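Local coordinates for protein carboxypeptidase 1 (Deinococcus radiodurans str. R1, PDB 5GIV) that probably removes amino acids one at a time from the C-terminal end of peptides, as a zinc-dependent metallocarboxypeptidase of the M32 family, at residues G318-R321 against Q327-G330; Q207-A212 against R321-E326; T8-Q11 against H16-E19. All coordinates share one frame; numbering follows the deposited sequence.

Interaction 1: residues G318-R321 against Q327-G330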
ATOM      1  N   GLY A 318       9.387   7.196  33.174  1.00 19.84           N
ATOM      2  CA  GLY A 318      10.062   8.459  32.937  1.00 19.81           C
ATOM      3  C   GLY A 318       9.737   9.039  31.574  1.00 19.79           C
ATOM      4  O   GLY A 318       9.313  10.192  31.463  1.00 19.74           O
ATOM      5  N   ASP A 319       9.936   8.249  30.515  1.00 23.13           N
ATOM      6  CA  ASP A 319       9.554   8.706  29.180  1.00 23.10           C
ATOM      7  C   ASP A 319       8.059   8.995  29.118  1.00 23.06           C
ATOM      8  O   ASP A 319       7.629  10.003  28.545  1.00 23.02           O
ATOM      9  CB  ASP A 319       9.956   7.660  28.133  1.00 23.07           C
ATOM     10  CG  ASP A 319       9.496   8.022  26.727  1.00 23.03           C
ATOM     11  OD1 ASP A 319       9.003   9.141  26.524  1.00 23.04           O
ATOM     12  OD2 ASP A 319       9.657   7.209  25.799  1.00 22.99           O
ATOM     13  N   TRP A 320       7.261   8.136  29.745  1.00 22.04           N
ATOM     14  CA  TRP A 320       5.817   8.327  29.795  1.00 21.96           C
ATOM     15  C   TRP A 320       5.461   9.648  30.470  1.00 21.91           C
ATOM     16  O   TRP A 320       4.709  10.459  29.914  1.00 21.86           O
ATOM     17  CB  TRP A 320       5.200   7.142  30.537  1.00 21.94           C
ATOM     18  CG  TRP A 320       3.709   7.063  30.574  1.00 21.84           C
ATOM     19  CD1 TRP A 320       2.906   7.271  31.657  1.00 21.79           C
ATOM     20  CD2 TRP A 320       2.843   6.703  29.494  1.00 21.78           C
ATOM     21  NE1 TRP A 320       1.596   7.073  31.317  1.00 21.72           N
ATOM     22  CE2 TRP A 320       1.527   6.722  29.993  1.00 21.71           C
ATOM     23  CE3 TRP A 320       3.051   6.373  28.151  1.00 21.78           C
ATOM     24  CZ2 TRP A 320       0.424   6.425  29.197  1.00 21.64           C
ATOM     25  CZ3 TRP A 320       1.959   6.074  27.365  1.00 21.70           C
ATOM     26  CH2 TRP A 320       0.663   6.101  27.889  1.00 21.63           C
ATOM     27  N   ARG A 321       6.002   9.877  31.672  1.00 41.84           N
ATOM     28  CA  ARG A 321       5.707  11.097  32.419  1.00 41.79           C
ATOM     29  C   ARG A 321       6.178  12.333  31.665  1.00 41.80           C
ATOM     30  O   ARG A 321       5.467  13.343  31.606  1.00 41.75           O
ATOM     31  CB  ARG A 321       6.368  11.037  33.794  1.00 41.81           C
ATOM     32  CG  ARG A 321       5.765  11.977  34.817  1.00 41.74           C
ATOM     33  CD  ARG A 321       6.814  12.552  35.765  1.00 41.75           C
ATOM     34  NE  ARG A 321       7.634  11.524  36.411  1.00 41.82           N
ATOM     35  CZ  ARG A 321       8.893  11.246  36.070  1.00 41.93           C
ATOM     36  NH1 ARG A 321       9.567  10.295  36.716  1.00 41.99           N
ATOM     37  NH2 ARG A 321       9.484  11.922  35.083  1.00 41.96           N
ATOM     38  N   GLN A 327      -0.682  15.219  32.594  1.00 24.75           N
ATOM     39  CA  GLN A 327      -1.582  14.086  32.786  1.00 24.71           C
ATOM     40  C   GLN A 327      -1.113  13.192  33.927  1.00 24.70           C
ATOM     41  O   GLN A 327      -1.936  12.640  34.667  1.00 24.65           O
ATOM     42  CB  GLN A 327      -1.727  13.274  31.494  1.00 24.74           C
ATOM     43  CG  GLN A 327      -2.357  14.033  30.311  1.00 24.73           C
ATOM     44  CD  GLN A 327      -1.347  14.723  29.398  1.00 24.79           C
ATOM     45  OE1 GLN A 327      -0.275  15.141  29.829  1.00 24.84           O
ATOM     46  NE2 GLN A 327      -1.694  14.841  28.130  1.00 24.80           N
ATOM     47  N   LEU A 328       0.197  13.044  34.105  1.00 24.94           N
ATOM     48  CA  LEU A 328       0.709  12.189  35.169  1.00 24.94           C
ATOM     49  C   LEU A 328       1.054  12.956  36.437  1.00 24.88           C
ATOM     50  O   LEU A 328       1.605  12.364  37.369  1.00 24.90           O
ATOM     51  CB  LEU A 328       1.934  11.411  34.690  1.00 25.05           C
ATOM     52  CG  LEU A 328       1.620  10.155  33.885  1.00 25.09           C
ATOM     53  CD1 LEU A 328       0.788   9.211  34.732  1.00 25.07           C
ATOM     54  CD2 LEU A 328       0.886  10.510  32.603  1.00 25.06           C
ATOM     55  N   ALA A 329       0.721  14.244  36.508  1.00 26.91           N
ATOM     56  CA  ALA A 329       0.956  15.008  37.727  1.00 26.81           C
ATOM     57  C   ALA A 329       0.182  14.405  38.890  1.00 26.74           C
ATOM     58  O   ALA A 329      -1.022  14.154  38.790  1.00 26.73           O
ATOM     59  CB  ALA A 329       0.549  16.468  37.523  1.00 26.74           C
ATOM     60  N   GLY A 330       0.879  14.162  39.995  1.00 25.38           N
ATOM     61  CA  GLY A 330       0.256  13.544  41.148  1.00 25.31           C
ATOM     62  C   GLY A 330       0.054  12.056  41.029  1.00 25.42           C
ATOM     63  O   GLY A 330      -0.679  11.474  41.840  1.00 25.39           O
TER
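Leu-328 folds back on Trp-320, where its branched end reaches the pyrrole part of the indole. The closest approach is CD2 of Leu-328 to NE1 of Trp-320, at 3.7 Å; next to it CG of Leu-328 lies 3.9 Å from CD1 of Trp-320, and the two side chains cross at about a right angle. The indole gets there because its CG stands anti to the backbone N (chi1 -174°), which swings the ring away from the helix toward the loop. This is the dense side. Trp-320 also makes edge-to-face pairs with Trp-313, Phe-213 and Phe-324, while Leu-328 rests on Phe-200 and Phe-205, and Met-336 of the next helix touches both. The packing has one cost: NE1 of Trp-320 is buried against the leucine and has no hydrogen-bond partner in the model. An alanine in place of Leu-328 would probably open a gap beside CD1 and NE1 of the indole and leave the ring less firmly held on this flank.

The other side is looser. Arg-321 lends only its aliphatic root, with CG 3.9 Å from CB of Leu-328; beyond that the chain bends at chi2 and chi3 and carries the guanidinium outward, to a salt bridge with Asp-322. Nothing polar bonds across the contact, so apolar packing holds it. The arrangement is that of a turn between two consecutive helices, in which the chain leaving helix 310-323 doubles back before helix 333-339 and a loop leucine plugs against an aromatic of the last helical turn.

Interaction 2: residues Q207-A212 against R321-E326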
ATOM      1  N   GLN A 207      -2.876  12.054  20.370  1.00 25.30           N
ATOM      2  CA  GLN A 207      -2.687  10.860  19.551  1.00 25.28           C
ATOM      3  C   GLN A 207      -1.251  10.734  19.050  1.00 25.37           C
ATOM      4  O   GLN A 207      -0.676   9.639  19.061  1.00 25.35           O
ATOM      5  CB  GLN A 207      -3.654  10.890  18.370  1.00 25.25           C
ATOM      6  CG  GLN A 207      -3.209  10.051  17.185  1.00 25.26           C
ATOM      7  CD  GLN A 207      -4.276   9.936  16.107  1.00 25.23           C
ATOM      8  OE1 GLN A 207      -5.444   9.654  16.388  1.00 25.16           O
ATOM      9  NE2 GLN A 207      -3.876  10.168  14.856  1.00 25.28           N
ATOM     10  N   GLU A 208      -0.653  11.841  18.603  1.00 44.33           N
ATOM     11  CA  GLU A 208       0.689  11.775  18.029  1.00 44.41           C
ATOM     12  C   GLU A 208       1.724  11.335  19.065  1.00 44.40           C
ATOM     13  O   GLU A 208       2.633  10.556  18.754  1.00 44.41           O
ATOM     14  CB  GLU A 208       1.067  13.130  17.426  1.00 44.52           C
ATOM     15  CG  GLU A 208       2.364  13.104  16.646  1.00 44.63           C
ATOM     16  CD  GLU A 208       2.719  14.446  16.019  1.00 44.77           C
ATOM     17  OE1 GLU A 208       1.960  15.426  16.215  1.00 44.84           O
ATOM     18  OE2 GLU A 208       3.766  14.518  15.328  1.00 44.82           O
ATOM     19  N   ARG A 209       1.606  11.817  20.301  1.00 32.32           N
ATOM     20  CA  ARG A 209       2.540  11.382  21.331  1.00 32.35           C
ATOM     21  C   ARG A 209       2.376   9.906  21.668  1.00 32.29           C
ATOM     22  O   ARG A 209       3.370   9.205  21.890  1.00 32.31           O
ATOM     23  CB  ARG A 209       2.378  12.218  22.589  1.00 32.37           C
ATOM     24  CG  ARG A 209       3.034  13.556  22.502  1.00 32.46           C
ATOM     25  CD  ARG A 209       2.696  14.407  23.690  1.00 32.48           C
ATOM     26  NE  ARG A 209       3.533  15.591  23.660  1.00 32.57           N
ATOM     27  CZ  ARG A 209       3.168  16.753  23.140  1.00 32.63           C
ATOM     28  NH1 ARG A 209       1.955  16.893  22.605  1.00 32.59           N
ATOM     29  NH2 ARG A 209       4.031  17.768  23.148  1.00 32.71           N
ATOM     30  N   GLN A 210       1.134   9.413  21.691  1.00 21.45           N
ATOM     31  CA  GLN A 210       0.917   8.000  21.976  1.00 21.40           C
ATOM     32  C   GLN A 210       1.640   7.127  20.963  1.00 21.39           C
ATOM     33  O   GLN A 210       2.354   6.190  21.334  1.00 21.40           O
ATOM     34  CB  GLN A 210      -0.579   7.682  21.989  1.00 21.31           C
ATOM     35  CG  GLN A 210      -1.358   8.239  23.163  1.00 21.27           C
ATOM     36  CD  GLN A 210      -2.743   7.618  23.247  1.00 21.19           C
ATOM     37  OE1 GLN A 210      -2.894   6.400  23.142  1.00 21.16           O
ATOM     38  NE2 GLN A 210      -3.755   8.448  23.441  1.00 21.14           N
ATOM     39  N   LEU A 211       1.492   7.438  19.675  1.00 17.71           N
ATOM     40  CA  LEU A 211       2.163   6.637  18.661  1.00 17.71           C
ATOM     41  C   LEU A 211       3.677   6.717  18.824  1.00 17.74           C
ATOM     42  O   LEU A 211       4.373   5.699  18.733  1.00 17.72           O
ATOM     43  CB  LEU A 211       1.748   7.094  17.262  1.00 17.70           C
ATOM     44  CG  LEU A 211       0.296   6.801  16.916  1.00 17.64           C
ATOM     45  CD1 LEU A 211      -0.129   7.491  15.614  1.00 17.65           C
ATOM     46  CD2 LEU A 211       0.118   5.297  16.835  1.00 17.60           C
ATOM     47  N   ALA A 212       4.203   7.914  19.087  1.00 19.96           N
ATOM     48  CA  ALA A 212       5.647   8.063  19.231  1.00 19.98           C
ATOM     49  C   ALA A 212       6.159   7.231  20.394  1.00 19.99           C
ATOM     50  O   ALA A 212       7.164   6.524  20.275  1.00 19.96           O
ATOM     51  CB  ALA A 212       6.020   9.537  19.418  1.00 20.05           C
ATOM     52  N   ARG A 321       6.002   9.877  31.672  1.00 41.84           N
ATOM     53  CA  ARG A 321       5.707  11.097  32.419  1.00 41.79           C
ATOM     54  C   ARG A 321       6.178  12.333  31.665  1.00 41.80           C
ATOM     55  O   ARG A 321       5.467  13.343  31.606  1.00 41.75           O
ATOM     56  CB  ARG A 321       6.368  11.037  33.794  1.00 41.81           C
ATOM     57  CG  ARG A 321       5.765  11.977  34.817  1.00 41.74           C
ATOM     58  CD  ARG A 321       6.814  12.552  35.765  1.00 41.75           C
ATOM     59  NE  ARG A 321       7.634  11.524  36.411  1.00 41.82           N
ATOM     60  CZ  ARG A 321       8.893  11.246  36.070  1.00 41.93           C
ATOM     61  NH1 ARG A 321       9.567  10.295  36.716  1.00 41.99           N
ATOM     62  NH2 ARG A 321       9.484  11.922  35.083  1.00 41.96           N
ATOM     63  N   ASP A 322       7.382  12.274  31.093  1.00 28.46           N
ATOM     64  CA  ASP A 322       7.911  13.411  30.345  1.00 28.46           C
ATOM     65  C   ASP A 322       7.048  13.718  29.131  1.00 28.45           C
ATOM     66  O   ASP A 322       6.888  14.883  28.750  1.00 28.46           O
ATOM     67  CB  ASP A 322       9.355  13.130  29.913  1.00 28.53           C
ATOM     68  CG  ASP A 322      10.322  13.082  31.089  1.00 28.54           C
ATOM     69  OD1 ASP A 322       9.989  13.587  32.180  1.00 28.48           O
ATOM     70  OD2 ASP A 322      11.418  12.513  30.928  1.00 28.58           O
ATOM     71  N   THR A 323       6.512  12.676  28.487  1.00 18.22           N
ATOM     72  CA  THR A 323       5.686  12.877  27.307  1.00 18.20           C
ATOM     73  C   THR A 323       4.317  13.434  27.680  1.00 18.13           C
ATOM     74  O   THR A 323       3.728  14.212  26.913  1.00 18.13           O
ATOM     75  CB  THR A 323       5.557  11.556  26.545  1.00 18.19           C
ATOM     76  OG1 THR A 323       6.862  10.982  26.354  1.00 18.24           O
ATOM     77  CG2 THR A 323       4.908  11.774  25.171  1.00 18.17           C
ATOM     78  N   PHE A 324       3.791  13.049  28.840  1.00 18.40           N
ATOM     79  CA  PHE A 324       2.478  13.490  29.307  1.00 18.32           C
ATOM     80  C   PHE A 324       2.603  14.027  30.729  1.00 18.30           C
ATOM     81  O   PHE A 324       2.057  13.444  31.673  1.00 18.26           O
ATOM     82  CB  PHE A 324       1.472  12.341  29.245  1.00 18.26           C
ATOM     83  CG  PHE A 324       1.382  11.670  27.899  1.00 18.27           C
ATOM     84  CD1 PHE A 324       0.692  12.261  26.856  1.00 18.25           C
ATOM     85  CD2 PHE A 324       1.995  10.442  27.681  1.00 18.30           C
ATOM     86  CE1 PHE A 324       0.607  11.632  25.620  1.00 18.25           C
ATOM     87  CE2 PHE A 324       1.916   9.811  26.456  1.00 18.29           C
ATOM     88  CZ  PHE A 324       1.217  10.403  25.421  1.00 18.27           C
ATOM     89  N   PRO A 325       3.301  15.164  30.915  1.00 22.72           N
ATOM     90  CA  PRO A 325       3.601  15.644  32.276  1.00 22.67           C
ATOM     91  C   PRO A 325       2.388  16.079  33.080  1.00 22.58           C
ATOM     92  O   PRO A 325       2.249  15.690  34.247  1.00 22.52           O
ATOM     93  CB  PRO A 325       4.558  16.817  32.033  1.00 22.69           C
ATOM     94  CG  PRO A 325       4.250  17.281  30.649  1.00 22.77           C
ATOM     95  CD  PRO A 325       3.890  16.028  29.876  1.00 22.79           C
ATOM     96  N   GLU A 326       1.525  16.918  32.510  1.00 44.60           N
ATOM     97  CA  GLU A 326       0.357  17.334  33.275  1.00 44.54           C
ATOM     98  C   GLU A 326      -0.564  16.151  33.550  1.00 44.50           C
ATOM     99  O   GLU A 326      -1.167  16.068  34.627  1.00 44.43           O
ATOM    100  CB  GLU A 326      -0.389  18.462  32.562  1.00 44.58           C
ATOM    101  CG  GLU A 326      -1.613  18.943  33.336  1.00 44.51           C
ATOM    102  CD  GLU A 326      -2.350  20.082  32.649  1.00 44.56           C
ATOM    103  OE1 GLU A 326      -3.575  19.957  32.431  1.00 44.55           O
ATOM    104  OE2 GLU A 326      -1.709  21.107  32.321  1.00 44.63           O
TER
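Arg-209 turns its CB to two consecutive residues, 3.6 Å from CZ of Phe-324 and 3.6 Å from CG2 of Thr-323. The arginine and threonine side chains run past each other in opposite directions. With Arg-209 extended from CG to NE, its CD comes 3.4 Å from the backbone O of Thr-323; NE passes nearby without forming a hydrogen bond. At chi1 -50° the OG1 of Thr-323 lies beside its own backbone N and bonds the O of Asp-319, which leaves CG2 directed at Arg-209 and standing over the rim of one face of the Phe-324 ring.

Here the first turns of helix 207-221 meet the last turn of helix 310-323, two ends of helices far apart in sequence. Phe-324 is the first residue to leave helical geometry, and its ring projects to helix 207-221. The N of Gln-210 sits at that ring's edge, in its plane, 3.9 Å from CZ. The Gln-210 side chain crosses the phenyl at about a right angle, its amide plane turned 76° from the ring, and carries NE2 to the carbonyls of Phe-205 and Lys-253.

Interaction 3: residues T8-Q11 against H16-E19; sequences TQWQ and HWQE
Trp-10 and Trp-17 are seven residues, about two turns, apart on the continuous helix 8-36, their CA atoms 10.4 Å from each other, so both indoles leave the same flank of the helix. The rings bridge that span by leaning together. In Trp-10, CG is anti to the backbone N (chi1 -179°); in Trp-17 it is anti to the carbonyl carbon instead (chi1 -75°), and the two side chains cross at about a right angle. The result is a T-shaped pair: the six-membered ring of Trp-17 points its edge at the face of the six-membered ring of Trp-10, with centroids 5.5 Å apart and planes at 88°. CZ3 of Trp-17 makes the nearest touch, 3.9 Å from CH2 of Trp-10. Helix 81-99 packs on the same pair, Val-87 and Gln-83 against Trp-10, Met-86 and Ala-90 against Trp-17. At the far end of its indole, Trp-17 gives NE1 to the OH of Tyr-66.

The benzo ends do the touching, and no hydrogen bond links the two residues: C-H groups at the rim of one ring meet the pi electrons of the other, a weak electrostatic attraction added to dispersion, and the polar N-H of Trp-17 keeps its own partner.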
ATOM      1  N   THR A   8      18.216 -30.236 -10.449  1.00 58.06           N
ATOM      2  CA  THR A   8      17.348 -29.485 -11.353  1.00 58.14           C
ATOM      3  C   THR A   8      15.929 -29.419 -10.803  1.00 58.13           C
ATOM      4  O   THR A   8      15.308 -28.349 -10.770  1.00 58.13           O
ATOM      5  CB  THR A   8      17.357 -30.120 -12.745  1.00 58.28           C
ATOM      6  N   GLN A   9      15.406 -30.558 -10.345  1.00 62.32           N
ATOM      7  CA  GLN A   9      14.055 -30.593  -9.799  1.00 62.29           C
ATOM      8  C   GLN A   9      13.934 -29.764  -8.523  1.00 62.15           C
ATOM      9  O   GLN A   9      12.887 -29.148  -8.287  1.00 62.16           O
ATOM     10  CB  GLN A   9      13.637 -32.040  -9.538  1.00 62.33           C
ATOM     11  N   TRP A  10      14.987 -29.724  -7.700  1.00 38.48           N
ATOM     12  CA  TRP A  10      14.929 -28.934  -6.473  1.00 38.36           C
ATOM     13  C   TRP A  10      14.876 -27.439  -6.768  1.00 38.34           C
ATOM     14  O   TRP A  10      14.122 -26.705  -6.120  1.00 38.30           O
ATOM     15  CB  TRP A  10      16.122 -29.267  -5.573  1.00 38.25           C
ATOM     16  CG  TRP A  10      16.145 -28.500  -4.259  1.00 38.14           C
ATOM     17  CD1 TRP A  10      16.885 -27.388  -3.973  1.00 38.07           C
ATOM     18  CD2 TRP A  10      15.390 -28.793  -3.071  1.00 38.08           C
ATOM     19  NE1 TRP A  10      16.647 -26.977  -2.679  1.00 38.01           N
ATOM     20  CE2 TRP A  10      15.733 -27.821  -2.106  1.00 38.01           C
ATOM     21  CE3 TRP A  10      14.465 -29.785  -2.728  1.00 38.11           C
ATOM     22  CZ2 TRP A  10      15.185 -27.812  -0.827  1.00 37.98           C
ATOM     23  CZ3 TRP A  10      13.921 -29.775  -1.456  1.00 38.08           C
ATOM     24  CH2 TRP A  10      14.285 -28.795  -0.521  1.00 38.02           C
ATOM     25  N   GLN A  11      15.647 -26.971  -7.753  1.00 60.23           N
ATOM     26  CA  GLN A  11      15.596 -25.556  -8.109  1.00 60.24           C
ATOM     27  C   GLN A  11      14.181 -25.147  -8.498  1.00 60.30           C
ATOM     28  O   GLN A  11      13.722 -24.050  -8.158  1.00 60.28           O
ATOM     29  CB  GLN A  11      16.583 -25.260  -9.242  1.00 60.31           C
ATOM     30  CG  GLN A  11      16.175 -24.119 -10.173  1.00 60.39           C
ATOM     31  CD  GLN A  11      16.360 -22.736  -9.559  1.00 60.33           C
ATOM     32  OE1 GLN A  11      17.256 -22.523  -8.739  1.00 60.24           O
ATOM     33  NE2 GLN A  11      15.507 -21.786  -9.960  1.00 60.39           N
ATOM     34  N   HIS A  16       9.091 -22.389  -7.284  1.00 40.07           N
ATOM     35  CA  HIS A  16       7.646 -22.448  -7.109  1.00 40.11           C
ATOM     36  C   HIS A  16       7.253 -22.046  -5.700  1.00 39.99           C
ATOM     37  O   HIS A  16       6.247 -21.354  -5.502  1.00 40.01           O
ATOM     38  CB  HIS A  16       7.138 -23.851  -7.436  1.00 40.19           C
ATOM     39  CG  HIS A  16       5.659 -23.925  -7.659  1.00 40.29           C
ATOM     40  ND1 HIS A  16       5.074 -23.652  -8.879  1.00 40.43           N
ATOM     41  CD2 HIS A  16       4.648 -24.272  -6.828  1.00 40.29           C
ATOM     42  CE1 HIS A  16       3.766 -23.810  -8.783  1.00 40.47           C
ATOM     43  NE2 HIS A  16       3.482 -24.197  -7.552  1.00 40.39           N
ATOM     44  N   TRP A  17       8.034 -22.480  -4.706  1.00 30.08           N
ATOM     45  CA  TRP A  17       7.777 -22.069  -3.332  1.00 29.99           C
ATOM     46  C   TRP A  17       7.893 -20.561  -3.181  1.00 29.97           C
ATOM     47  O   TRP A  17       7.058 -19.932  -2.520  1.00 29.95           O
ATOM     48  CB  TRP A  17       8.730 -22.789  -2.380  1.00 29.93           C
ATOM     49  CG  TRP A  17       8.375 -24.236  -2.162  1.00 29.95           C
ATOM     50  CD1 TRP A  17       7.148 -24.817  -2.323  1.00 30.00           C
ATOM     51  CD2 TRP A  17       9.263 -25.283  -1.757  1.00 29.94           C
ATOM     52  NE1 TRP A  17       7.217 -26.162  -2.038  1.00 30.01           N
ATOM     53  CE2 TRP A  17       8.507 -26.471  -1.686  1.00 29.98           C
ATOM     54  CE3 TRP A  17      10.625 -25.335  -1.451  1.00 29.89           C
ATOM     55  CZ2 TRP A  17       9.068 -27.692  -1.317  1.00 29.98           C
ATOM     56  CZ3 TRP A  17      11.181 -26.558  -1.088  1.00 29.89           C
ATOM     57  CH2 TRP A  17      10.404 -27.712  -1.019  1.00 29.93           C
ATOM     58  N   GLN A  18       8.926 -19.959  -3.774  1.00 30.43           N
ATOM     59  CA  GLN A  18       9.058 -18.508  -3.700  1.00 30.43           C
ATOM     60  C   GLN A  18       7.899 -17.818  -4.411  1.00 30.49           C
ATOM     61  O   GLN A  18       7.420 -16.769  -3.966  1.00 30.47           O
ATOM     62  CB  GLN A  18      10.394 -18.066  -4.296  1.00 30.43           C
ATOM     63  CG  GLN A  18      10.679 -16.569  -4.162  1.00 30.43           C
ATOM     64  CD  GLN A  18      10.887 -16.129  -2.717  1.00 30.35           C
ATOM     65  OE1 GLN A  18      10.040 -15.449  -2.123  1.00 30.34           O
ATOM     66  NE2 GLN A  18      12.035 -16.497  -2.155  1.00 30.30           N
ATOM     67  N   GLU A  19       7.420 -18.408  -5.508  1.00 29.56           N
ATOM     68  CA  GLU A  19       6.281 -17.836  -6.215  1.00 29.66           C
ATOM     69  C   GLU A  19       5.030 -17.891  -5.346  1.00 29.61           C
ATOM     70  O   GLU A  19       4.219 -16.956  -5.352  1.00 29.62           O
ATOM     71  CB  GLU A  19       6.076 -18.562  -7.550  1.00 29.79           C
ATOM     72  CG  GLU A  19       5.036 -17.913  -8.479  1.00 29.93           C
ATOM     73  CD  GLU A  19       4.928 -18.592  -9.840  1.00 30.09           C
ATOM     74  OE1 GLU A  19       3.815 -18.613 -10.412  1.00 30.19           O
ATOM     75  OE2 GLU A  19       5.949 -19.105 -10.346  1.00 30.12           O
TER

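In the fold
Interactions 1 and 2 form one neighbourhood: their centres are about 9 Å apart, both use the end of helix 310-323, and Arg-321 belongs to both, one contact beginning along the chain where the other ends. Interaction 3 stands apart near the N-terminus, with its centre about 55 Å from that of interaction 1 and about 49 Å from that of interaction 2, across the chain's centre from interaction 1 and near the second subunit. None lies at the zinc held by His-266, His-270 and Glu-296. Interaction 2 meets the metal-bearing part of the fold through packing: Gln-210 touches Pro-257 and Ala-260 of helix 257-275, the helix carrying His-266 and His-270.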